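Local coordinates for protein lipoxygenase (Cyanothece sp., PDB 5EK8) that probably catalyses the insertion of molecular oxygen into polyunsaturated fatty acids at a non-heme iron centre, as a 9R-lipoxygenase, at residues 184-189 and 395-400; 369-374 and 389-394. All coordinates share one frame; numbering follows the deposited sequence.

Contact 1: residues 184-189 and 395-400; sequences DDYSVG and ININRR
The Asn396 side chain passes alongside the Tyr186 ring, running the other way, its amide plane turned 63° from the ring plane. Asn396 ND2 stands 3.9 Å above one face of the Tyr186 ring, displaced toward the rim, while Asn396 CB lies 3.4 Å from Tyr186 CZ at the phenol end. Asn396 ND2 also donates to Asp184 O (2.5 Å), which lies close to the amide plane, and the N-H...O angle of 158° makes the bond fairly straight. Asn396 CG stands beside its own backbone N (chi1 -58°), and Thr182 OG1 bonds to Asn396 OD1. Both polar atoms of this buried side chain are thus gripped, which should fix its rotation; asparagine suits the place because it carries a donor and an acceptor together. The long, flat tyrosine lets its ring lie over Asn396 while Tyr186 OH comes 3.7 Å from Ile397 CB; the nearby Ile397 N is too poorly aimed for a hydrogen bond. Asp184 adds an apolar touch, Asp184 CB to Ile395 CD1 (3.9 Å). Its carboxylate is engaged by Ser393 N at OD2 and, in a salt bridge, by Arg123 at OD1, so a charged group is accommodated in a buried position. Asp185 OD1 accepts from Tyr186 N (2.8 Å), met from above the carboxylate plane, in the loop that leads into helix 188-214. Farther in, Ile397 packs on His364 and lies near Ile668, both ligands of the iron, and Asn398 OD1 bonds to His364 ND1, placing helix 394-404 in the second shell of a lipoxygenase non-heme iron site.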
ATOM      1  N   ASP A 184     -11.051  -6.873   7.490  1.00 43.50           N
ATOM      2  CA  ASP A 184      -9.732  -6.727   8.100  1.00 44.99           C
ATOM      3  C   ASP A 184      -9.518  -5.278   8.540  1.00 44.56           C
ATOM      4  O   ASP A 184      -8.845  -4.499   7.863  1.00 39.59           O
ATOM      5  CB  ASP A 184      -8.638  -7.169   7.123  1.00 48.72           C
ATOM      6  CG  ASP A 184      -7.232  -6.982   7.677  1.00 53.79           C
ATOM      7  OD1 ASP A 184      -7.052  -7.042   8.915  1.00 59.94           O
ATOM      8  OD2 ASP A 184      -6.305  -6.774   6.862  1.00 49.92           O
ATOM      9  N   ASP A 185     -10.105  -4.927   9.682  1.00 49.67           N
ATOM     10  CA  ASP A 185     -10.072  -3.556  10.189  1.00 44.43           C
ATOM     11  C   ASP A 185      -8.724  -3.185  10.785  1.00 42.38           C
ATOM     12  O   ASP A 185      -7.927  -4.056  11.131  1.00 43.12           O
ATOM     13  CB  ASP A 185     -11.157  -3.356  11.244  1.00 45.85           C
ATOM     14  CG  ASP A 185     -11.722  -1.956  11.231  1.00 49.69           C
ATOM     15  OD1 ASP A 185     -11.152  -1.096  10.519  1.00 45.74           O
ATOM     16  OD2 ASP A 185     -12.733  -1.722  11.931  1.00 52.32           O
ATOM     17  N   TYR A 186      -8.477  -1.883  10.905  1.00 45.28           N
ATOM     18  CA  TYR A 186      -7.289  -1.387  11.598  1.00 48.63           C
ATOM     19  C   TYR A 186      -7.286  -1.807  13.069  1.00 47.56           C
ATOM     20  O   TYR A 186      -8.306  -2.238  13.604  1.00 45.76           O
ATOM     21  CB  TYR A 186      -7.205   0.138  11.545  1.00 48.33           C
ATOM     22  CG  TYR A 186      -7.126   0.781  10.183  1.00 46.31           C
ATOM     23  CD1 TYR A 186      -6.090   0.493   9.306  1.00 47.42           C
ATOM     24  CD2 TYR A 186      -8.059   1.732   9.802  1.00 47.26           C
ATOM     25  CE1 TYR A 186      -6.009   1.114   8.069  1.00 47.12           C
ATOM     26  CE2 TYR A 186      -7.985   2.357   8.578  1.00 46.66           C
ATOM     27  CZ  TYR A 186      -6.963   2.049   7.714  1.00 48.83           C
ATOM     28  OH  TYR A 186      -6.912   2.685   6.493  1.00 50.63           O
ATOM     29  N   SER A 187      -6.138  -1.665  13.722  1.00 51.39           N
ATOM     30  CA  SER A 187      -6.081  -1.754  15.178  1.00 54.01           C
ATOM     31  C   SER A 187      -6.722  -0.492  15.740  1.00 57.37           C
ATOM     32  O   SER A 187      -6.740   0.541  15.068  1.00 59.61           O
ATOM     33  CB  SER A 187      -4.641  -1.889  15.679  1.00 56.91           C
ATOM     34  OG  SER A 187      -3.818  -2.546  14.731  1.00 65.20           O
ATOM     35  N   VAL A 188      -7.245  -0.563  16.959  1.00 57.05           N
ATOM     36  CA  VAL A 188      -7.826   0.620  17.590  1.00 60.29           C
ATOM     37  C   VAL A 188      -6.773   1.712  17.775  1.00 56.44           C
ATOM     38  O   VAL A 188      -7.089   2.903  17.761  1.00 51.23           O
ATOM     39  CB  VAL A 188      -8.460   0.288  18.953  1.00 64.84           C
ATOM     40  CG1 VAL A 188      -9.843  -0.314  18.764  1.00 59.52           C
ATOM     41  CG2 VAL A 188      -7.562  -0.646  19.736  1.00 69.01           C
ATOM     42  N   GLY A 189      -5.521   1.295  17.938  1.00 56.19           N
ATOM     43  CA  GLY A 189      -4.413   2.224  18.063  1.00 57.87           C
ATOM     44  C   GLY A 189      -4.206   3.035  16.798  1.00 57.16           C
ATOM     45  O   GLY A 189      -4.122   4.259  16.847  1.00 59.00           O
ATOM     46  N   ILE A 395      -6.041  -3.036   2.531  1.00 41.17           N
ATOM     47  CA  ILE A 395      -7.294  -2.868   1.808  1.00 44.63           C
ATOM     48  C   ILE A 395      -8.019  -1.614   2.293  1.00 52.51           C
ATOM     49  O   ILE A 395      -8.617  -0.877   1.500  1.00 58.39           O
ATOM     50  CB  ILE A 395      -8.209  -4.102   1.966  1.00 43.13           C
ATOM     51  CG1 ILE A 395      -8.363  -4.480   3.444  1.00 41.89           C
ATOM     52  CG2 ILE A 395      -7.656  -5.284   1.170  1.00 39.68           C
ATOM     53  CD1 ILE A 395      -9.438  -5.508   3.698  1.00 43.04           C
ATOM     54  N   ASN A 396      -7.931  -1.371   3.599  1.00 49.92           N
ATOM     55  CA  ASN A 396      -8.558  -0.217   4.224  1.00 47.32           C
ATOM     56  C   ASN A 396      -7.994   1.090   3.683  1.00 46.54           C
ATOM     57  O   ASN A 396      -8.744   1.970   3.251  1.00 45.54           O
ATOM     58  CB  ASN A 396      -8.379  -0.269   5.745  1.00 44.37           C
ATOM     59  CG  ASN A 396      -8.961  -1.531   6.366  1.00 40.52           C
ATOM     60  OD1 ASN A 396     -10.070  -1.954   6.026  1.00 37.51           O
ATOM     61  ND2 ASN A 396      -8.206  -2.147   7.276  1.00 35.40           N
ATOM     62  N   ILE A 397      -6.670   1.211   3.697  1.00 45.71           N
ATOM     63  CA  ILE A 397      -6.041   2.465   3.303  1.00 46.42           C
ATOM     64  C   ILE A 397      -6.195   2.703   1.805  1.00 45.21           C
ATOM     65  O   ILE A 397      -6.368   3.843   1.377  1.00 38.99           O
ATOM     66  CB  ILE A 397      -4.542   2.523   3.703  1.00 40.71           C
ATOM     67  CG1 ILE A 397      -3.951   3.891   3.359  1.00 43.34           C
ATOM     68  CG2 ILE A 397      -3.739   1.421   3.048  1.00 42.11           C
ATOM     69  CD1 ILE A 397      -4.679   5.061   4.006  1.00 44.42           C
ATOM     70  N   ASN A 398      -6.161   1.639   1.008  1.00 48.45           N
ATOM     71  CA  ASN A 398      -6.379   1.812  -0.426  1.00 45.55           C
ATOM     72  C   ASN A 398      -7.811   2.263  -0.724  1.00 44.67           C
ATOM     73  O   ASN A 398      -8.041   3.182  -1.531  1.00 44.41           O
ATOM     74  CB  ASN A 398      -6.057   0.522  -1.174  1.00 46.53           C
ATOM     75  CG  ASN A 398      -4.573   0.239  -1.226  1.00 45.00           C
ATOM     76  OD1 ASN A 398      -3.759   1.073  -0.823  1.00 45.64           O
ATOM     77  ND2 ASN A 398      -4.209  -0.937  -1.730  1.00 43.10           N
ATOM     78  N   ARG A 399      -8.768   1.628  -0.055  1.00 44.47           N
ATOM     79  CA  ARG A 399     -10.169   2.002  -0.199  1.00 50.26           C
ATOM     80  C   ARG A 399     -10.407   3.440   0.261  1.00 54.43           C
ATOM     81  O   ARG A 399     -11.270   4.136  -0.272  1.00 53.97           O
ATOM     82  CB  ARG A 399     -11.061   1.035   0.583  1.00 52.09           C
ATOM     83  CG  ARG A 399     -12.537   1.381   0.558  1.00 54.99           C
ATOM     84  CD  ARG A 399     -13.060   1.482  -0.860  1.00 57.35           C
ATOM     85  NE  ARG A 399     -14.448   1.936  -0.895  1.00 59.61           N
ATOM     86  CZ  ARG A 399     -14.819   3.207  -1.004  1.00 57.68           C
ATOM     87  NH1 ARG A 399     -13.903   4.162  -1.093  1.00 54.53           N
ATOM     88  NH2 ARG A 399     -16.107   3.521  -1.027  1.00 57.01           N
ATOM     89  N   ARG A 400      -9.628   3.884   1.244  1.00 62.30           N
ATOM     90  CA  ARG A 400      -9.705   5.268   1.708  1.00 67.45           C
ATOM     91  C   ARG A 400      -9.125   6.222   0.665  1.00 67.62           C
ATOM     92  O   ARG A 400      -9.681   7.289   0.396  1.00 64.81           O
ATOM     93  CB  ARG A 400      -8.972   5.428   3.043  1.00 68.37           C
ATOM     94  CG  ARG A 400      -8.821   6.872   3.514  1.00 69.45           C
ATOM     95  CD  ARG A 400     -10.168   7.559   3.676  1.00 71.43           C
ATOM     96  NE  ARG A 400     -10.015   8.927   4.159  1.00 75.53           N
ATOM     97  CZ  ARG A 400     -11.006   9.809   4.238  1.00 79.02           C
ATOM     98  NH1 ARG A 400     -12.231   9.468   3.857  1.00 80.50           N
ATOM     99  NH2 ARG A 400     -10.772  11.032   4.693  1.00 79.94           N
TER

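Contact 2: residues 369-374 and 389-394; sequences QYAVAC and PHLKSI
Tyr370 meets Leu391 through its CB, 4.0 Å from Leu391 CD2, and the flat part of the side chain goes elsewhere. Tyr370 CG stands beside the backbone N (chi1 -68°), and the ring beyond it packs on Trp437 and on Cys558, Ile562 and Leu492 of two other helices, a span that a large aromatic can bridge. The second flat group, the His390 imidazole, has Pro389 CG 4.1 Å above one face, toward the rim, and its ND1 is bonded to Thr664 O. The contact itself is carried by the forked end of Leu391. Leu391 CD1 lies against Tyr370 O and reaches Cys374 CB (3.7 Å), one turn farther on, while Leu391 CD2 rests 3.5 Å from Ala371 N. A branched aliphatic chain suits this place because its two methyls spread over backbone and CB atoms of the helix. An alanine here would probably leave Tyr370 CB and Cys374 CB without their apolar mate and open a gap beside the helix, with CB alone still resting on Ala371. Ala371 is small enough to let the backbones come near, and its CB touches both Leu391 O (3.5 Å) and Ile394 CG2 (3.6 Å). Ile394 also packs on Met367, so the beginning of the next helix leans on the same helix. Lys392 NZ curls back to Pro389 O (3.1 Å), on a carbonyl lone pair, and makes long, weak ion pairs with Asp634 and Asp636. The apolar patch belongs to the helical core of the lipoxygenase fold, where the long helix bearing the iron ligands His359 and His364 is packed against the turn between helices 383-391 and 394-404.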
ATOM      1  N   GLN A 369      -2.989  -6.905  -4.145  1.00 40.40           N
ATOM      2  CA  GLN A 369      -3.308  -8.174  -4.801  1.00 34.83           C
ATOM      3  C   GLN A 369      -2.780  -9.346  -3.979  1.00 35.88           C
ATOM      4  O   GLN A 369      -3.466 -10.367  -3.794  1.00 40.56           O
ATOM      5  CB  GLN A 369      -2.746  -8.209  -6.230  1.00 35.15           C
ATOM      6  CG  GLN A 369      -1.232  -8.180  -6.355  1.00 36.75           C
ATOM      7  CD  GLN A 369      -0.760  -7.977  -7.792  1.00 37.11           C
ATOM      8  OE1 GLN A 369      -1.399  -8.434  -8.745  1.00 37.34           O
ATOM      9  NE2 GLN A 369       0.368  -7.284  -7.951  1.00 36.62           N
ATOM     10  N   TYR A 370      -1.569  -9.177  -3.455  1.00 35.05           N
ATOM     11  CA  TYR A 370      -0.969 -10.176  -2.594  1.00 31.58           C
ATOM     12  C   TYR A 370      -1.746 -10.290  -1.300  1.00 37.55           C
ATOM     13  O   TYR A 370      -1.902 -11.383  -0.766  1.00 43.41           O
ATOM     14  CB  TYR A 370       0.484  -9.838  -2.303  1.00 28.92           C
ATOM     15  CG  TYR A 370       1.373  -9.957  -3.507  1.00 35.08           C
ATOM     16  CD1 TYR A 370       1.743 -11.209  -4.001  1.00 40.45           C
ATOM     17  CD2 TYR A 370       1.851  -8.826  -4.149  1.00 38.57           C
ATOM     18  CE1 TYR A 370       2.565 -11.325  -5.108  1.00 40.54           C
ATOM     19  CE2 TYR A 370       2.666  -8.930  -5.254  1.00 45.48           C
ATOM     20  CZ  TYR A 370       3.021 -10.181  -5.730  1.00 42.35           C
ATOM     21  OH  TYR A 370       3.841 -10.262  -6.827  1.00 43.01           O
ATOM     22  N   ALA A 371      -2.229  -9.159  -0.793  1.00 39.94           N
ATOM     23  CA  ALA A 371      -3.054  -9.173   0.412  1.00 47.00           C
ATOM     24  C   ALA A 371      -4.313 -10.012   0.206  1.00 45.81           C
ATOM     25  O   ALA A 371      -4.544 -10.996   0.919  1.00 50.40           O
ATOM     26  CB  ALA A 371      -3.426  -7.759   0.825  1.00 50.97           C
ATOM     27  N   VAL A 372      -5.112  -9.624  -0.781  1.00 39.10           N
ATOM     28  CA  VAL A 372      -6.360 -10.313  -1.072  1.00 43.03           C
ATOM     29  C   VAL A 372      -6.148 -11.809  -1.283  1.00 43.50           C
ATOM     30  O   VAL A 372      -6.816 -12.626  -0.645  1.00 43.27           O
ATOM     31  CB  VAL A 372      -7.052  -9.724  -2.313  1.00 42.56           C
ATOM     32  CG1 VAL A 372      -8.307 -10.510  -2.630  1.00 41.25           C
ATOM     33  CG2 VAL A 372      -7.383  -8.249  -2.085  1.00 42.65           C
ATOM     34  N   ALA A 373      -5.209 -12.167  -2.156  1.00 46.27           N
ATOM     35  CA  ALA A 373      -4.907 -13.579  -2.395  1.00 44.89           C
ATOM     36  C   ALA A 373      -4.521 -14.299  -1.099  1.00 53.45           C
ATOM     37  O   ALA A 373      -5.015 -15.401  -0.805  1.00 60.21           O
ATOM     38  CB  ALA A 373      -3.803 -13.712  -3.416  1.00 40.74           C
ATOM     39  N   CYS A 374      -3.642 -13.659  -0.329  1.00 48.15           N
ATOM     40  CA  CYS A 374      -3.141 -14.217   0.919  1.00 45.93           C
ATOM     41  C   CYS A 374      -4.263 -14.565   1.878  1.00 46.99           C
ATOM     42  O   CYS A 374      -4.394 -15.714   2.303  1.00 47.87           O
ATOM     43  CB  CYS A 374      -2.180 -13.236   1.592  1.00 45.71           C
ATOM     44  SG  CYS A 374      -1.760 -13.653   3.297  1.00 47.31           S
ATOM     45  N   PRO A 389       0.774 -10.463   8.737  1.00 58.97           N
ATOM     46  CA  PRO A 389       1.012  -9.204   9.463  1.00 53.04           C
ATOM     47  C   PRO A 389       1.526  -8.061   8.585  1.00 55.41           C
ATOM     48  O   PRO A 389       1.391  -6.897   8.956  1.00 62.90           O
ATOM     49  CB  PRO A 389       2.072  -9.591  10.500  1.00 52.10           C
ATOM     50  CG  PRO A 389       2.733 -10.789   9.942  1.00 55.75           C
ATOM     51  CD  PRO A 389       1.648 -11.539   9.236  1.00 58.38           C
ATOM     52  N   HIS A 390       2.104  -8.390   7.436  1.00 53.85           N
ATOM     53  CA  HIS A 390       2.617  -7.372   6.530  1.00 50.82           C
ATOM     54  C   HIS A 390       1.577  -6.964   5.489  1.00 46.50           C
ATOM     55  O   HIS A 390       1.659  -5.884   4.908  1.00 47.75           O
ATOM     56  CB  HIS A 390       3.883  -7.875   5.837  1.00 52.20           C
ATOM     57  CG  HIS A 390       4.917  -8.395   6.783  1.00 55.68           C
ATOM     58  ND1 HIS A 390       5.597  -7.582   7.667  1.00 55.70           N
ATOM     59  CD2 HIS A 390       5.386  -9.648   6.994  1.00 58.14           C
ATOM     60  CE1 HIS A 390       6.438  -8.310   8.375  1.00 59.04           C
ATOM     61  NE2 HIS A 390       6.331  -9.569   7.985  1.00 59.86           N
ATOM     62  N   LEU A 391       0.598  -7.832   5.258  1.00 42.72           N
ATOM     63  CA  LEU A 391      -0.419  -7.578   4.243  1.00 42.34           C
ATOM     64  C   LEU A 391      -1.739  -7.122   4.848  1.00 45.92           C
ATOM     65  O   LEU A 391      -2.656  -6.734   4.128  1.00 46.91           O
ATOM     66  CB  LEU A 391      -0.643  -8.830   3.391  1.00 40.98           C
ATOM     67  CG  LEU A 391       0.461  -9.142   2.379  1.00 42.34           C
ATOM     68  CD1 LEU A 391       0.302 -10.542   1.818  1.00 46.15           C
ATOM     69  CD2 LEU A 391       0.459  -8.120   1.256  1.00 40.73           C
ATOM     70  N   LYS A 392      -1.830  -7.153   6.174  1.00 49.15           N
ATOM     71  CA  LYS A 392      -3.063  -6.749   6.832  1.00 47.88           C
ATOM     72  C   LYS A 392      -3.308  -5.247   6.687  1.00 47.46           C
ATOM     73  O   LYS A 392      -2.373  -4.473   6.485  1.00 46.93           O
ATOM     74  CB  LYS A 392      -3.052  -7.149   8.312  1.00 47.45           C
ATOM     75  CG  LYS A 392      -1.869  -6.651   9.126  1.00 48.47           C
ATOM     76  CD  LYS A 392      -2.340  -6.158  10.497  1.00 48.30           C
ATOM     77  CE  LYS A 392      -1.279  -6.316  11.588  1.00 49.32           C
ATOM     78  NZ  LYS A 392      -0.033  -5.534  11.362  1.00 51.31           N
ATOM     79  N   SER A 393      -4.584  -4.868   6.735  1.00 48.72           N
ATOM     80  CA  SER A 393      -5.032  -3.474   6.799  1.00 49.88           C
ATOM     81  C   SER A 393      -4.845  -2.644   5.521  1.00 53.45           C
ATOM     82  O   SER A 393      -5.360  -1.531   5.441  1.00 55.23           O
ATOM     83  CB  SER A 393      -4.341  -2.757   7.969  1.00 51.94           C
ATOM     84  OG  SER A 393      -4.720  -3.325   9.212  1.00 54.21           O
ATOM     85  N   ILE A 394      -4.138  -3.172   4.522  1.00 50.60           N
ATOM     86  CA  ILE A 394      -3.835  -2.379   3.327  1.00 44.62           C
ATOM     87  C   ILE A 394      -5.085  -2.112   2.481  1.00 42.28           C
ATOM     88  O   ILE A 394      -5.197  -1.065   1.826  1.00 44.10           O
ATOM     89  CB  ILE A 394      -2.744  -3.052   2.458  1.00 42.14           C
ATOM     90  CG1 ILE A 394      -2.180  -2.057   1.444  1.00 36.27           C
ATOM     91  CG2 ILE A 394      -3.266  -4.296   1.759  1.00 43.56           C
ATOM     92  CD1 ILE A 394      -1.077  -2.645   0.576  1.00 29.28           C
TER

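The centres of contact 1 and contact 2 lie about 11 Å apart, and the two meet where helix 383-391 gives way to helix 394-404. Along the chain the order is 184-189, 369-374, 389-394, 395-400, so the local packing of contact 2 falls within the much longer span bridged by contact 1. The join is direct, through the carboxylate of Asp184 and the backbone of the turn. That turn rests on long helix 337-377 and also receives the loop leading into helix 188-214. The side chains of Ile397 and Ile394 come within about 6 and 8 Å of the iron, so both contacts lie near the metal centre.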